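Local coordinates for De novo designed switch protein caging a hemagglutinin binder (sCageHA267_1S) (Synthetic construct, PDB 7CBC) that cages a hemagglutinin-binding domain in a designed six-helix switch, probably as a component of a modular biosensor, at residues L33-A44 with Q130-V141. Numbering follows the deposited sequence.
Sequences LQELNLELVYLA and QELNIRAVELLV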
ATOM      1  N   LEU A  33      13.855   4.243   2.960  1.00 31.01           N
ATOM      2  CA  LEU A  33      13.876   5.070   4.171  1.00 33.23           C
ATOM      3  C   LEU A  33      14.474   4.316   5.351  1.00 35.12           C
ATOM      4  O   LEU A  33      15.297   4.855   6.106  1.00 30.90           O
ATOM      5  CB  LEU A  33      12.466   5.537   4.523  1.00 28.58           C
ATOM      6  CG  LEU A  33      11.802   6.605   3.663  1.00 31.97           C
ATOM      7  CD1 LEU A  33      10.351   6.788   4.092  1.00 27.86           C
ATOM      8  CD2 LEU A  33      12.561   7.920   3.741  1.00 31.51           C
ATOM      9  N   GLN A  34      14.036   3.069   5.546  1.00 34.41           N
ATOM     10  CA  GLN A  34      14.567   2.245   6.627  1.00 34.31           C
ATOM     11  C   GLN A  34      16.064   2.037   6.471  1.00 33.94           C
ATOM     12  O   GLN A  34      16.820   2.098   7.452  1.00 36.10           O
ATOM     13  CB  GLN A  34      13.854   0.893   6.649  1.00 35.02           C
ATOM     14  CG  GLN A  34      14.347  -0.047   7.727  1.00 33.16           C
ATOM     15  CD  GLN A  34      13.940   0.408   9.108  1.00 35.03           C
ATOM     16  OE1 GLN A  34      13.389   1.498   9.286  1.00 38.55           O
ATOM     17  NE2 GLN A  34      14.185  -0.437  10.099  1.00 34.76           N
ATOM     18  N   GLU A  35      16.502   1.772   5.242  1.00 33.51           N
ATOM     19  CA  GLU A  35      17.919   1.589   4.962  1.00 37.70           C
ATOM     20  C   GLU A  35      18.724   2.809   5.397  1.00 36.57           C
ATOM     21  O   GLU A  35      19.810   2.673   5.978  1.00 37.04           O
ATOM     22  CB  GLU A  35      18.094   1.303   3.470  1.00 38.03           C
ATOM     23  CG  GLU A  35      19.453   0.785   3.100  1.00 45.46           C
ATOM     24  CD  GLU A  35      19.538   0.328   1.663  1.00 48.39           C
ATOM     25  OE1 GLU A  35      18.479   0.241   0.972  1.00 43.04           O
ATOM     26  OE2 GLU A  35      20.681   0.048   1.236  1.00 46.43           O
ATOM     27  N   LEU A  36      18.183   4.010   5.158  1.00 33.61           N
ATOM     28  CA  LEU A  36      18.823   5.239   5.622  1.00 36.86           C
ATOM     29  C   LEU A  36      18.812   5.341   7.140  1.00 39.39           C
ATOM     30  O   LEU A  36      19.812   5.735   7.752  1.00 32.06           O
ATOM     31  CB  LEU A  36      18.136   6.462   5.023  1.00 34.63           C
ATOM     32  CG  LEU A  36      18.188   6.638   3.517  1.00 38.11           C
ATOM     33  CD1 LEU A  36      17.669   8.028   3.177  1.00 35.70           C
ATOM     34  CD2 LEU A  36      19.622   6.444   3.018  1.00 44.99           C
ATOM     35  N   ASN A  37      17.673   5.043   7.769  1.00 33.57           N
ATOM     36  CA  ASN A  37      17.616   5.168   9.221  1.00 33.72           C
ATOM     37  C   ASN A  37      18.635   4.255   9.895  1.00 39.17           C
ATOM     38  O   ASN A  37      19.328   4.673  10.834  1.00 35.87           O
ATOM     39  CB  ASN A  37      16.209   4.883   9.734  1.00 29.33           C
ATOM     40  CG  ASN A  37      16.050   5.236  11.201  1.00 48.09           C
ATOM     41  OD1 ASN A  37      15.846   6.399  11.558  1.00 48.87           O
ATOM     42  ND2 ASN A  37      16.158   4.233  12.066  1.00 49.70           N
ATOM     43  N   LEU A  38      18.758   3.012   9.425  1.00 34.43           N
ATOM     44  CA  LEU A  38      19.731   2.115  10.035  1.00 37.22           C
ATOM     45  C   LEU A  38      21.141   2.653   9.859  1.00 39.77           C
ATOM     46  O   LEU A  38      21.936   2.655  10.808  1.00 39.13           O
ATOM     47  CB  LEU A  38      19.606   0.713   9.447  1.00 34.25           C
ATOM     48  CG  LEU A  38      18.292   0.020   9.823  1.00 42.56           C
ATOM     49  CD1 LEU A  38      18.340  -1.439   9.420  1.00 41.99           C
ATOM     50  CD2 LEU A  38      17.997   0.167  11.318  1.00 38.37           C
ATOM     51  N   GLU A  39      21.459   3.134   8.657  1.00 39.59           N
ATOM     52  CA  GLU A  39      22.765   3.724   8.401  1.00 41.48           C
ATOM     53  C   GLU A  39      23.020   4.926   9.300  1.00 44.81           C
ATOM     54  O   GLU A  39      24.135   5.110   9.799  1.00 42.85           O
ATOM     55  CB  GLU A  39      22.874   4.128   6.936  1.00 42.53           C
ATOM     56  CG  GLU A  39      22.956   2.957   5.986  1.00 48.72           C
ATOM     57  CD  GLU A  39      24.379   2.686   5.562  1.00 56.84           C
ATOM     58  OE1 GLU A  39      25.177   3.651   5.529  1.00 61.18           O
ATOM     59  OE2 GLU A  39      24.701   1.514   5.269  1.00 63.55           O
ATOM     60  N   LEU A  40      22.003   5.761   9.508  1.00 38.25           N
ATOM     61  CA  LEU A  40      22.184   6.935  10.352  1.00 39.42           C
ATOM     62  C   LEU A  40      22.441   6.541  11.803  1.00 44.93           C
ATOM     63  O   LEU A  40      23.304   7.127  12.477  1.00 45.10           O
ATOM     64  CB  LEU A  40      20.960   7.838  10.243  1.00 38.41           C
ATOM     65  CG  LEU A  40      21.006   9.043  11.176  1.00 41.75           C
ATOM     66  CD1 LEU A  40      22.285   9.860  10.941  1.00 37.39           C
ATOM     67  CD2 LEU A  40      19.749   9.900  11.035  1.00 34.19           C
ATOM     68  N   VAL A  41      21.698   5.553  12.308  1.00 41.82           N
ATOM     69  CA  VAL A  41      21.958   5.068  13.659  1.00 42.49           C
ATOM     70  C   VAL A  41      23.388   4.565  13.770  1.00 46.80           C
ATOM     71  O   VAL A  41      24.088   4.843  14.754  1.00 50.28           O
ATOM     72  CB  VAL A  41      20.951   3.972  14.038  1.00 42.14           C
ATOM     73  CG1 VAL A  41      21.363   3.328  15.342  1.00 45.21           C
ATOM     74  CG2 VAL A  41      19.575   4.562  14.152  1.00 39.26           C
ATOM     75  N   TYR A  42      23.852   3.831  12.753  1.00 45.93           N
ATOM     76  CA  TYR A  42      25.179   3.233  12.811  1.00 50.75           C
ATOM     77  C   TYR A  42      26.261   4.303  12.887  1.00 52.92           C
ATOM     78  O   TYR A  42      27.261   4.138  13.597  1.00 51.42           O
ATOM     79  CB  TYR A  42      25.394   2.317  11.605  1.00 46.82           C
ATOM     80  CG  TYR A  42      26.650   1.471  11.695  1.00 55.08           C
ATOM     81  CD1 TYR A  42      26.588   0.130  12.066  1.00 60.29           C
ATOM     82  CD2 TYR A  42      27.897   2.009  11.411  1.00 54.61           C
ATOM     83  CE1 TYR A  42      27.740  -0.648  12.155  1.00 59.55           C
ATOM     84  CE2 TYR A  42      29.042   1.246  11.508  1.00 61.05           C
ATOM     85  CZ  TYR A  42      28.966  -0.082  11.866  1.00 65.02           C
ATOM     86  OH  TYR A  42      30.124  -0.833  11.947  1.00 67.31           O
ATOM     87  N   LEU A  43      26.074   5.413  12.171  1.00 53.02           N
ATOM     88  CA  LEU A  43      27.069   6.473  12.195  1.00 50.97           C
ATOM     89  C   LEU A  43      27.006   7.284  13.479  1.00 53.67           C
ATOM     90  O   LEU A  43      28.037   7.790  13.936  1.00 57.21           O
ATOM     91  CB  LEU A  43      26.895   7.383  10.982  1.00 53.25           C
ATOM     92  CG  LEU A  43      28.124   7.381  10.065  1.00 62.33           C
ATOM     93  CD1 LEU A  43      27.989   8.451   9.000  1.00 61.24           C
ATOM     94  CD2 LEU A  43      29.431   7.557  10.862  1.00 61.85           C
ATOM     95  N   ALA A  44      25.820   7.413  14.072  1.00 50.45           N
ATOM     96  CA  ALA A  44      25.683   8.109  15.345  1.00 51.38           C
ATOM     97  C   ALA A  44      26.400   7.392  16.480  1.00 52.25           C
ATOM     98  O   ALA A  44      26.698   8.021  17.498  1.00 50.47           O
ATOM     99  CB  ALA A  44      24.205   8.277  15.695  1.00 45.99           C
ATOM    100  N   GLN A 130       9.823   9.127   9.687  1.00 30.94           N
ATOM    101  CA  GLN A 130      11.204   9.404   9.285  1.00 27.83           C
ATOM    102  C   GLN A 130      11.729  10.673   9.943  1.00 32.81           C
ATOM    103  O   GLN A 130      12.809  10.674  10.546  1.00 33.14           O
ATOM    104  CB  GLN A 130      11.309   9.521   7.770  1.00 32.69           C
ATOM    105  CG  GLN A 130      12.746   9.587   7.268  1.00 32.47           C
ATOM    106  CD  GLN A 130      13.428   8.228   7.295  1.00 35.21           C
ATOM    107  OE1 GLN A 130      12.884   7.254   7.822  1.00 33.20           O
ATOM    108  NE2 GLN A 130      14.620   8.152   6.711  1.00 36.39           N
ATOM    109  N   GLU A 131      10.985  11.770   9.821  1.00 32.06           N
ATOM    110  CA  GLU A 131      11.393  13.017  10.455  1.00 35.31           C
ATOM    111  C   GLU A 131      11.573  12.832  11.958  1.00 33.75           C
ATOM    112  O   GLU A 131      12.574  13.282  12.539  1.00 33.33           O
ATOM    113  CB  GLU A 131      10.354  14.089  10.137  1.00 37.91           C
ATOM    114  CG  GLU A 131      10.319  15.253  11.112  1.00 46.82           C
ATOM    115  CD  GLU A 131       9.095  16.123  10.891  1.00 49.04           C
ATOM    116  OE1 GLU A 131       8.081  15.588  10.388  1.00 50.51           O
ATOM    117  OE2 GLU A 131       9.140  17.330  11.221  1.00 57.19           O
ATOM    118  N   LEU A 132      10.628  12.143  12.595  1.00 28.01           N
ATOM    119  CA  LEU A 132      10.773  11.778  13.995  1.00 31.32           C
ATOM    120  C   LEU A 132      12.046  10.986  14.228  1.00 35.39           C
ATOM    121  O   LEU A 132      12.771  11.235  15.198  1.00 32.88           O
ATOM    122  CB  LEU A 132       9.563  10.965  14.452  1.00 30.44           C
ATOM    123  CG  LEU A 132       9.687  10.432  15.875  1.00 26.82           C
ATOM    124  CD1 LEU A 132       9.268  11.515  16.840  1.00 31.91           C
ATOM    125  CD2 LEU A 132       8.827   9.203  16.056  1.00 35.10           C
ATOM    126  N   ASN A 133      12.342  10.025  13.350  1.00 30.15           N
ATOM    127  CA  ASN A 133      13.506   9.181  13.588  1.00 35.06           C
ATOM    128  C   ASN A 133      14.808   9.949  13.401  1.00 38.26           C
ATOM    129  O   ASN A 133      15.806   9.648  14.068  1.00 35.55           O
ATOM    130  CB  ASN A 133      13.457   7.958  12.679  1.00 34.63           C
ATOM    131  CG  ASN A 133      12.373   6.980  13.088  1.00 36.44           C
ATOM    132  OD1 ASN A 133      12.024   6.887  14.265  1.00 31.01           O
ATOM    133  ND2 ASN A 133      11.807   6.269  12.112  1.00 36.56           N
ATOM    134  N   ILE A 134      14.822  10.943  12.514  1.00 35.54           N
ATOM    135  CA  ILE A 134      16.023  11.750  12.341  1.00 35.71           C
ATOM    136  C   ILE A 134      16.219  12.669  13.541  1.00 37.24           C
ATOM    137  O   ILE A 134      17.324  12.792  14.083  1.00 35.44           O
ATOM    138  CB  ILE A 134      15.937  12.549  11.035  1.00 34.27           C
ATOM    139  CG1 ILE A 134      15.696  11.604   9.867  1.00 34.58           C
ATOM    140  CG2 ILE A 134      17.211  13.345  10.833  1.00 35.18           C
ATOM    141  CD1 ILE A 134      15.523  12.311   8.544  1.00 34.77           C
ATOM    142  N   ARG A 135      15.146  13.349  13.951  1.00 35.57           N
ATOM    143  CA  ARG A 135      15.214  14.250  15.091  1.00 36.32           C
ATOM    144  C   ARG A 135      15.654  13.503  16.341  1.00 40.49           C
ATOM    145  O   ARG A 135      16.428  14.031  17.153  1.00 38.09           O
ATOM    146  CB  ARG A 135      13.849  14.913  15.298  1.00 39.95           C
ATOM    147  CG  ARG A 135      13.888  16.173  16.147  1.00 49.70           C
ATOM    148  CD  ARG A 135      12.494  16.674  16.523  1.00 49.19           C
ATOM    149  NE  ARG A 135      11.509  16.561  15.445  1.00 50.22           N
ATOM    150  CZ  ARG A 135      10.320  15.968  15.581  1.00 49.82           C
ATOM    151  NH1 ARG A 135       9.975  15.432  16.748  1.00 47.49           N
ATOM    152  NH2 ARG A 135       9.476  15.905  14.552  1.00 46.90           N
ATOM    153  N   ALA A 136      15.182  12.263  16.497  1.00 34.16           N
ATOM    154  CA  ALA A 136      15.559  11.451  17.647  1.00 35.60           C
ATOM    155  C   ALA A 136      17.063  11.203  17.680  1.00 39.38           C
ATOM    156  O   ALA A 136      17.705  11.368  18.724  1.00 33.45           O
ATOM    157  CB  ALA A 136      14.793  10.126  17.630  1.00 38.58           C
ATOM    158  N   VAL A 137      17.641  10.791  16.550  1.00 36.11           N
ATOM    159  CA  VAL A 137      19.086  10.580  16.491  1.00 37.89           C
ATOM    160  C   VAL A 137      19.821  11.887  16.772  1.00 41.95           C
ATOM    161  O   VAL A 137      20.757  11.940  17.585  1.00 35.55           O
ATOM    162  CB  VAL A 137      19.486   9.988  15.128  1.00 38.16           C
ATOM    163  CG1 VAL A 137      20.977  10.180  14.885  1.00 33.28           C
ATOM    164  CG2 VAL A 137      19.110   8.519  15.055  1.00 29.62           C
ATOM    165  N   GLU A 138      19.387  12.959  16.104  1.00 35.86           N
ATOM    166  CA  GLU A 138      19.980  14.284  16.254  1.00 40.16           C
ATOM    167  C   GLU A 138      20.039  14.716  17.718  1.00 45.21           C
ATOM    168  O   GLU A 138      21.069  15.220  18.189  1.00 49.67           O
ATOM    169  CB  GLU A 138      19.155  15.258  15.415  1.00 44.37           C
ATOM    170  CG  GLU A 138      19.671  16.656  15.221  1.00 49.93           C
ATOM    171  CD  GLU A 138      18.767  17.424  14.261  1.00 52.31           C
ATOM    172  OE1 GLU A 138      17.560  17.551  14.555  1.00 51.92           O
ATOM    173  OE2 GLU A 138      19.245  17.887  13.204  1.00 55.11           O
ATOM    174  N   LEU A 139      18.950  14.514  18.458  1.00 41.81           N
ATOM    175  CA  LEU A 139      18.936  14.881  19.866  1.00 41.43           C
ATOM    176  C   LEU A 139      19.690  13.874  20.723  1.00 45.59           C
ATOM    177  O   LEU A 139      20.277  14.253  21.743  1.00 45.24           O
ATOM    178  CB  LEU A 139      17.497  15.013  20.347  1.00 39.00           C
ATOM    179  CG  LEU A 139      17.254  15.872  21.580  1.00 46.69           C
ATOM    180  CD1 LEU A 139      17.189  17.342  21.188  1.00 47.52           C
ATOM    181  CD2 LEU A 139      15.969  15.432  22.262  1.00 48.50           C
ATOM    182  N   LEU A 140      19.714  12.598  20.324  1.00 40.51           N
ATOM    183  CA  LEU A 140      20.397  11.603  21.145  1.00 42.26           C
ATOM    184  C   LEU A 140      21.912  11.778  21.122  1.00 46.07           C
ATOM    185  O   LEU A 140      22.581  11.472  22.118  1.00 48.45           O
ATOM    186  CB  LEU A 140      20.012  10.186  20.707  1.00 38.67           C
ATOM    187  CG  LEU A 140      18.659   9.704  21.264  1.00 39.95           C
ATOM    188  CD1 LEU A 140      18.269   8.333  20.716  1.00 43.79           C
ATOM    189  CD2 LEU A 140      18.637   9.696  22.784  1.00 40.88           C
ATOM    190  N   VAL A 141      22.478  12.272  20.019  1.00 42.79           N
ATOM    191  CA  VAL A 141      23.935  12.370  19.960  1.00 48.00           C
ATOM    192  C   VAL A 141      24.460  13.510  20.837  1.00 49.26           C
ATOM    193  O   VAL A 141      25.615  13.471  21.283  1.00 53.96           O
ATOM    194  CB  VAL A 141      24.412  12.511  18.502  1.00 42.29           C
ATOM    195  CG1 VAL A 141      24.058  11.273  17.713  1.00 41.08           C
ATOM    196  CG2 VAL A 141      23.820  13.747  17.863  1.00 46.67           C
TER
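Val137 meets three side chains of the facing helix in this designed bundle, where segments 33-44 and 130-141 run parallel with axes 10.5 Å apart. Its CG1, anti to the backbone N (chi1 162°), lies 3.9 Å from Leu40 CG and 3.8 Å from Ala44 CB, while CG2 turns to Val41 CG2. Leu40 and Val137 pass alongside each other, running in opposite senses, and the small Ala44 also receives Val141 CG1, 3.6 Å from its CB. Toward the N-terminal ends of the segments the contact becomes polar. Asn37 OD1 points at Asn133 CB, 3.1 Å away, with Asn133 ND2 farther off at 4.1 Å and the two amide planes 55° apart. That nitrogen is held elsewhere: Asn133 ND2 hydrogen-bonds to Gln229 OE1 of helix 195-239. Gln130, bent at chi2 (76°), lays its amide against Leu33 CD2. Its NE2 has its stronger hydrogen bond with Ser64 OG of helix 50-93 and gives a weak one to Leu33 O (3.4 Å), a carbonyl already accepting from Asn37 N. Apolar packing and one weak bond thus join helices 3-46 and 99-142, whereas the buried amides of Gln130 and Asn133 find stronger partners on two other helices, hydrogen bonds that probably help specify how the helices associate.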